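Local structure of type II restriction enzyme BsoBI (Geobacillus stearothermophilus, 1DC1) at residues F183-S188 with Y200-S205; K209-C214 with L238-G243. The protein recognises the double-stranded DNA sequence 5'-CYCGRG-3' as a homodimer and cleaves it after the first C. All coordinates share one frame; numbering follows the deposited sequence.

Followed from the N terminus, the chain enters strand 184-191, turns back along strand 194-199 and breaks away at Y200; interaction 1 closes this hairpin, tying the start of its first strand to the end of its second. The small two-stranded hairpin 202-204/209-211 comes next, and a further corner at D212 returns the chain to the main sheet as strand 213-217. Interaction 2 then closes the longer loop that leads to strand 235-242. The two closures follow in series, neither nesting nor crossing. They meet where the corners adjoin: N201 N lies 2.7 Å from D212 O, a probable hydrogen bond joining the corner after strand 194-199 to the corner that carries D212 of the predicted magnesium site.

Interaction 1: F183-S188 with Y200-S205; sequences FAKGIS and YNITVS. Unlike the reference sequence in segment 200-205: S205 (reference Pro).
K185 sends CG anti to its backbone N (chi1 160°) and bends at chi2 (57°), and from there the chain crosses to Y200 and N201, where the ammonium meets two successive carbonyls. K185 NZ donates to Y200 O at 2.9 Å, nearly in line with the C=O bond (163° at the oxygen). A weak second bond runs from K185 NZ to N201 O at 3.4 Å. On the apolar side, the lysine crosses the I202 side chain obliquely, with K185 CE 3.6 Å from I202 CD1. The backbone answers in the other direction: Y200 N donates to K185 O at 3.1 Å. That same carbonyl oxygen lies at the edge of the tyrosine ring, near its plane, with K185 O 3.5 Å from Y200 CD2. One residue thus grips the turn through both its main chain and its side-chain tip. N201 and I202, both opposite V211, form a G1 beta bulge where strand 202-204 pairs with 209-211; K185 reaches the carbonyl of its first residue and the one before. Beyond the ring, Y200 OH is hydrogen-bonded to T143 and the ring packs on Q139 and L142, all of helix 110-152, whose Q139 also bonds A184 O. Behind K185, the backbone pairs with L160 of strand 157-161, while I202 rests on C214 of strand 213-217.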
loop_
_atom_site.group_PDB
_atom_site.type_symbol
_atom_site.label_atom_id
_atom_site.label_comp_id
_atom_site.label_asym_id
_atom_site.label_seq_id
_atom_site.Cartn_x
_atom_site.Cartn_y
_atom_site.Cartn_z
ATOM N N PHE D 183 4.457 14.674 -20.505
ATOM C CA PHE D 183 4.058 15.895 -19.812
ATOM C C PHE D 183 2.641 16.346 -19.964
ATOM O O PHE D 183 2.336 17.501 -19.711
ATOM C CB PHE D 183 4.943 17.033 -20.256
ATOM C CG PHE D 183 6.347 16.863 -19.842
ATOM C CD1 PHE D 183 6.662 16.794 -18.479
ATOM C CD2 PHE D 183 7.345 16.773 -20.796
ATOM C CE1 PHE D 183 7.953 16.643 -18.062
ATOM C CE2 PHE D 183 8.644 16.623 -20.408
ATOM C CZ PHE D 183 8.957 16.558 -19.021
ATOM N N ALA D 184 1.777 15.446 -20.393
ATOM C CA ALA D 184 0.403 15.807 -20.573
ATOM C C ALA D 184 -0.480 15.485 -19.373
ATOM O O ALA D 184 -0.614 14.321 -18.959
ATOM C CB ALA D 184 -0.165 15.159 -21.843
ATOM N N LYS D 185 -1.090 16.560 -18.857
ATOM C CA LYS D 185 -2.033 16.560 -17.743
ATOM C C LYS D 185 -3.443 16.337 -18.319
ATOM O O LYS D 185 -4.328 15.825 -17.654
ATOM C CB LYS D 185 -1.913 17.931 -17.015
ATOM C CG LYS D 185 -3.070 18.389 -16.112
ATOM C CD LYS D 185 -3.379 17.370 -15.019
ATOM C CE LYS D 185 -4.481 17.849 -14.082
ATOM N NZ LYS D 185 -4.234 17.297 -12.713
ATOM N N GLY D 186 -3.636 16.712 -19.580
ATOM C CA GLY D 186 -4.937 16.563 -20.216
ATOM C C GLY D 186 -4.810 16.638 -21.733
ATOM O O GLY D 186 -3.797 17.115 -22.252
ATOM N N ILE D 187 -5.831 16.167 -22.441
ATOM C CA ILE D 187 -5.836 16.157 -23.906
ATOM C C ILE D 187 -7.248 16.545 -24.273
ATOM O O ILE D 187 -8.211 16.144 -23.586
ATOM C CB ILE D 187 -5.538 14.742 -24.465
ATOM C CG1 ILE D 187 -4.128 14.306 -24.023
ATOM C CG2 ILE D 187 -5.780 14.676 -26.008
ATOM C CD1 ILE D 187 -3.006 15.054 -24.702
ATOM N N SER D 188 -7.379 17.328 -25.331
ATOM C CA SER D 188 -8.695 17.765 -25.747
ATOM C C SER D 188 -8.891 17.629 -27.249
ATOM O O SER D 188 -8.004 17.961 -28.011
ATOM C CB SER D 188 -8.864 19.209 -25.311
ATOM O OG SER D 188 -10.194 19.611 -25.547
ATOM N N TYR D 200 -6.400 14.176 -16.069
ATOM C CA TYR D 200 -5.997 13.173 -15.101
ATOM C C TYR D 200 -5.947 13.739 -13.672
ATOM O O TYR D 200 -5.643 14.912 -13.470
ATOM C CB TYR D 200 -4.618 12.650 -15.474
ATOM C CG TYR D 200 -4.611 11.845 -16.748
ATOM C CD1 TYR D 200 -5.059 10.522 -16.748
ATOM C CD2 TYR D 200 -4.076 12.369 -17.939
ATOM C CE1 TYR D 200 -4.963 9.726 -17.879
ATOM C CE2 TYR D 200 -3.975 11.574 -19.085
ATOM C CZ TYR D 200 -4.420 10.244 -19.026
ATOM O OH TYR D 200 -4.257 9.373 -20.084
ATOM N N ASN D 201 -6.269 12.914 -12.695
ATOM C CA ASN D 201 -6.162 13.299 -11.306
ATOM C C ASN D 201 -6.805 14.619 -10.919
ATOM O O ASN D 201 -6.161 15.556 -10.457
ATOM C CB ASN D 201 -4.674 13.266 -10.940
ATOM C CG ASN D 201 -4.020 11.946 -11.326
ATOM O OD1 ASN D 201 -4.485 10.851 -10.952
ATOM N ND2 ASN D 201 -2.940 12.040 -12.071
ATOM N N ILE D 202 -8.100 14.644 -11.064
ATOM C CA ILE D 202 -8.917 15.794 -10.821
ATOM C C ILE D 202 -9.778 15.557 -9.599
ATOM O O ILE D 202 -10.313 14.453 -9.401
ATOM C CB ILE D 202 -9.880 15.946 -12.055
ATOM C CG1 ILE D 202 -9.123 16.401 -13.279
ATOM C CG2 ILE D 202 -10.945 16.946 -11.809
ATOM C CD1 ILE D 202 -7.863 17.089 -12.962
ATOM N N THR D 203 -9.954 16.598 -8.793
ATOM C CA THR D 203 -10.852 16.494 -7.647
ATOM C C THR D 203 -12.258 16.628 -8.220
ATOM O O THR D 203 -12.546 17.598 -8.912
ATOM C CB THR D 203 -10.668 17.611 -6.648
ATOM O OG1 THR D 203 -9.342 17.547 -6.115
ATOM C CG2 THR D 203 -11.713 17.451 -5.498
ATOM N N VAL D 204 -13.121 15.661 -7.956
ATOM C CA VAL D 204 -14.472 15.721 -8.478
ATOM C C VAL D 204 -15.362 16.203 -7.351
ATOM O O VAL D 204 -15.593 15.515 -6.347
ATOM C CB VAL D 204 -14.905 14.361 -8.980
ATOM C CG1 VAL D 204 -16.357 14.404 -9.483
ATOM C CG2 VAL D 204 -13.980 13.950 -10.081
ATOM N N SER D 205 -15.846 17.423 -7.524
ATOM C CA SER D 205 -16.657 18.052 -6.496
ATOM C C SER D 205 -17.883 17.353 -5.910
ATOM O O SER D 205 -18.142 17.527 -4.712
ATOM C CB SER D 205 -16.994 19.477 -6.909
ATOM O OG SER D 205 -15.788 20.142 -7.218
#

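Interaction 2: K209-C214 with L238-G243; sequences KNVDIC and LGELKG. With nucleotides of chain A.
D212 faces E240 and L241 at the heart of a PD-(D/E)XK nuclease site, with E240, L241 and K242 forming the E-X-K part; D212, E240 and K242 are the predicted magnesium-binding set. The aspartate can be followed outward from the corner where strand 209-211 gives way to strand 213-217. Its CB sits 3.4 Å from G239 O, and its CG, turned anti to the carbonyl carbon (chi1 -68°), has E240 OE1 and OP1 of DT6 of chain A each 3.2 Å away. D212 OD1 lies 2.6 Å from OP1 of DT6 of chain A, probably the scissile phosphate, since the enzyme cuts after the first C of its site. D212 OD2, also near that phosphate oxygen, accepts L241 N at 2.7 Å through its anti lone pair, in an almost straight bond (176°). A long salt bridge links OD2 to K242 NZ, which also makes a weak hydrogen bond to the same OP1. An alanine at D212 would probably leave L241 N without this acceptor and K242 NZ without its carboxylate neighbour. Next along the chain, I213 and G239 form an antiparallel hydrogen-bonded pair, and I213 CD1 packs on L241 CB. E240 is buried beside A257 and A260 of helix 247-270, and a water lies within hydrogen-bonding distance of both its OE2 and N210 O. The planes of the two carboxylates are 85° apart, and the side chains cross at about a right angle. E240 OE1 and D212 OD2, 3.1 Å apart, are two acceptors and not hydrogen-bonded; the donor to OE1 is D212 N, at 3.2 Å.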
loop_
_atom_site.group_PDB
_atom_site.type_symbol
_atom_site.label_atom_id
_atom_site.label_comp_id
_atom_site.label_asym_id
_atom_site.label_seq_id
_atom_site.Cartn_x
_atom_site.Cartn_y
_atom_site.Cartn_z
ATOM N N LYS D 209 -13.703 13.652 -4.009
ATOM C CA LYS D 209 -12.587 12.699 -4.048
ATOM C C LYS D 209 -11.897 12.919 -5.385
ATOM O O LYS D 209 -12.483 13.469 -6.335
ATOM C CB LYS D 209 -13.096 11.243 -3.929
ATOM C CG LYS D 209 -13.822 10.867 -2.578
ATOM C CD LYS D 209 -12.808 10.751 -1.427
ATOM C CE LYS D 209 -13.450 10.693 -0.016
ATOM N NZ LYS D 209 -13.883 12.064 0.496
ATOM N N ASN D 210 -10.637 12.544 -5.422
ATOM C CA ASN D 210 -9.837 12.654 -6.627
ATOM C C ASN D 210 -10.178 11.460 -7.512
ATOM O O ASN D 210 -10.531 10.384 -6.996
ATOM C CB ASN D 210 -8.386 12.667 -6.190
ATOM C CG ASN D 210 -8.023 13.935 -5.477
ATOM O OD1 ASN D 210 -8.137 15.022 -6.034
ATOM N ND2 ASN D 210 -7.597 13.811 -4.232
ATOM N N VAL D 211 -10.097 11.650 -8.828
ATOM C CA VAL D 211 -10.371 10.580 -9.788
ATOM C C VAL D 211 -9.216 10.532 -10.773
ATOM O O VAL D 211 -8.731 11.557 -11.226
ATOM C CB VAL D 211 -11.714 10.808 -10.539
ATOM C CG1 VAL D 211 -11.996 9.605 -11.396
ATOM C CG2 VAL D 211 -12.910 10.951 -9.502
ATOM N N ASP D 212 -8.764 9.337 -11.105
ATOM C CA ASP D 212 -7.607 9.200 -12.011
ATOM C C ASP D 212 -7.855 9.804 -13.378
ATOM O O ASP D 212 -7.028 10.573 -13.876
ATOM C CB ASP D 212 -7.243 7.722 -12.224
ATOM C CG ASP D 212 -6.690 7.058 -10.971
ATOM O OD1 ASP D 212 -6.172 7.752 -10.037
ATOM O OD2 ASP D 212 -6.793 5.822 -10.933
ATOM N N ILE D 213 -8.995 9.432 -13.979
ATOM C CA ILE D 213 -9.358 9.838 -15.350
ATOM C C ILE D 213 -10.741 10.461 -15.372
ATOM O O ILE D 213 -11.693 9.862 -14.845
ATOM C CB ILE D 213 -9.416 8.611 -16.292
ATOM C CG1 ILE D 213 -8.061 7.891 -16.279
ATOM C CG2 ILE D 213 -9.929 9.029 -17.715
ATOM C CD1 ILE D 213 -8.111 6.554 -16.890
ATOM N N CYS D 214 -10.847 11.630 -16.014
ATOM C CA CYS D 214 -12.103 12.348 -16.156
ATOM C C CYS D 214 -12.255 12.827 -17.577
ATOM O O CYS D 214 -11.335 13.445 -18.088
ATOM C CB CYS D 214 -12.124 13.549 -15.215
ATOM S SG CYS D 214 -12.416 13.148 -13.443
ATOM N N LEU D 238 -15.753 8.734 -15.831
ATOM C CA LEU D 238 -14.817 8.766 -14.694
ATOM C C LEU D 238 -14.204 7.372 -14.632
ATOM O O LEU D 238 -14.887 6.371 -14.826
ATOM C CB LEU D 238 -15.513 9.138 -13.388
ATOM C CG LEU D 238 -16.242 10.490 -13.548
ATOM C CD1 LEU D 238 -17.733 10.269 -13.585
ATOM C CD2 LEU D 238 -15.874 11.400 -12.458
ATOM N N GLY D 239 -12.895 7.306 -14.422
ATOM C CA GLY D 239 -12.280 6.001 -14.400
ATOM C C GLY D 239 -11.075 5.923 -13.497
ATOM O O GLY D 239 -10.470 6.945 -13.164
ATOM N N GLU D 240 -10.746 4.705 -13.097
ATOM C CA GLU D 240 -9.602 4.439 -12.233
ATOM C C GLU D 240 -8.581 3.745 -13.119
ATOM O O GLU D 240 -8.935 2.960 -13.986
ATOM C CB GLU D 240 -9.989 3.524 -11.063
ATOM C CG GLU D 240 -10.138 4.174 -9.651
ATOM C CD GLU D 240 -10.534 5.681 -9.626
ATOM O OE1 GLU D 240 -9.691 6.527 -10.010
ATOM O OE2 GLU D 240 -11.675 6.032 -9.197
ATOM N N LEU D 241 -7.305 4.048 -12.911
ATOM C CA LEU D 241 -6.214 3.477 -13.721
ATOM C C LEU D 241 -5.142 3.000 -12.763
ATOM O O LEU D 241 -4.581 3.816 -12.057
ATOM C CB LEU D 241 -5.635 4.559 -14.667
ATOM C CG LEU D 241 -4.312 4.353 -15.433
ATOM C CD1 LEU D 241 -4.429 3.141 -16.355
ATOM C CD2 LEU D 241 -3.971 5.607 -16.276
ATOM N N LYS D 242 -4.885 1.686 -12.725
ATOM C CA LYS D 242 -3.878 1.077 -11.831
ATOM C C LYS D 242 -2.707 0.547 -12.661
ATOM O O LYS D 242 -2.876 -0.380 -13.457
ATOM C CB LYS D 242 -4.521 -0.040 -11.033
ATOM C CG LYS D 242 -5.932 0.311 -10.589
ATOM C CD LYS D 242 -6.025 0.546 -9.127
ATOM C CE LYS D 242 -5.199 1.692 -8.714
ATOM N NZ LYS D 242 -6.084 2.876 -8.580
ATOM N N GLY D 243 -1.541 1.176 -12.506
ATOM C CA GLY D 243 -0.379 0.781 -13.268
ATOM C C GLY D 243 0.531 -0.193 -12.545
ATOM O O GLY D 243 1.602 -0.515 -13.025
ATOM P P DC A 5 -9.106 9.892 -3.001
ATOM O OP1 DC A 5 -9.814 11.188 -3.163
ATOM O OP2 DC A 5 -9.868 8.649 -3.012
ATOM O "O5'" DC A 5 -8.078 9.846 -4.209
ATOM C "C5'" DC A 5 -7.147 8.780 -4.352
ATOM C "C4'" DC A 5 -5.838 9.312 -4.879
ATOM O "O4'" DC A 5 -5.151 10.063 -3.858
ATOM C "C3'" DC A 5 -4.851 8.221 -5.267
ATOM O "O3'" DC A 5 -5.120 7.734 -6.561
ATOM C "C2'" DC A 5 -3.518 8.922 -5.172
ATOM C "C1'" DC A 5 -3.755 9.813 -3.963
ATOM N N1 DC A 5 -3.256 9.274 -2.673
ATOM C C2 DC A 5 -1.861 9.294 -2.460
ATOM O O2 DC A 5 -1.113 9.688 -3.402
ATOM N N3 DC A 5 -1.368 8.882 -1.256
ATOM C C4 DC A 5 -2.210 8.461 -0.292
ATOM N N4 DC A 5 -1.689 8.103 0.879
ATOM C C5 DC A 5 -3.625 8.407 -0.492
ATOM C C6 DC A 5 -4.097 8.806 -1.694
ATOM P P DC A 7 -0.738 3.154 -9.288
ATOM O OP1 DC A 7 -0.474 2.827 -10.700
ATOM O OP2 DC A 7 -2.093 2.912 -8.712
ATOM O "O5'" DC A 7 0.281 2.355 -8.377
ATOM C "C5'" DC A 7 1.704 2.392 -8.625
ATOM C "C4'" DC A 7 2.430 1.539 -7.608
ATOM O "O4'" DC A 7 2.241 2.030 -6.245
ATOM C "C3'" DC A 7 2.033 0.055 -7.606
ATOM O "O3'" DC A 7 3.192 -0.730 -7.437
ATOM C "C2'" DC A 7 1.240 -0.092 -6.327
ATOM C "C1'" DC A 7 1.860 0.946 -5.407
ATOM N N1 DC A 7 0.906 1.421 -4.387
ATOM C C2 DC A 7 1.285 1.377 -3.016
ATOM O O2 DC A 7 2.485 1.155 -2.718
ATOM N N3 DC A 7 0.343 1.607 -2.057
ATOM C C4 DC A 7 -0.904 1.948 -2.420
ATOM N N4 DC A 7 -1.809 2.144 -1.455
ATOM C C5 DC A 7 -1.281 2.102 -3.807
ATOM C C6 DC A 7 -0.359 1.833 -4.737
ATOM P P DT A 6 -4.665 6.268 -6.958
ATOM O OP1 DT A 6 -5.162 6.106 -8.321
ATOM O OP2 DT A 6 -4.951 5.234 -5.909
ATOM O "O5'" DT A 6 -3.072 6.335 -6.995
ATOM C "C5'" DT A 6 -2.378 6.940 -8.105
ATOM C "C4'" DT A 6 -0.887 6.737 -7.950
ATOM O "O4'" DT A 6 -0.385 7.419 -6.776
ATOM C "C3'" DT A 6 -0.480 5.279 -7.762
ATOM O "O3'" DT A 6 -0.357 4.680 -9.050
ATOM C "C2'" DT A 6 0.859 5.413 -7.064
ATOM C "C1'" DT A 6 0.685 6.666 -6.216
ATOM N N1 DT A 6 0.320 6.300 -4.850
ATOM C C2 DT A 6 1.337 6.060 -3.958
ATOM O O2 DT A 6 2.527 6.090 -4.254
ATOM N N3 DT A 6 0.913 5.770 -2.695
ATOM C C4 DT A 6 -0.384 5.666 -2.256
ATOM O O4 DT A 6 -0.593 5.455 -1.073
ATOM C C5 DT A 6 -1.399 5.848 -3.276
ATOM C C7 DT A 6 -2.839 5.615 -2.946
ATOM C C6 DT A 6 -1.000 6.185 -4.486
HETATM O O HOH W 1 -12.007 8.226 -7.107
#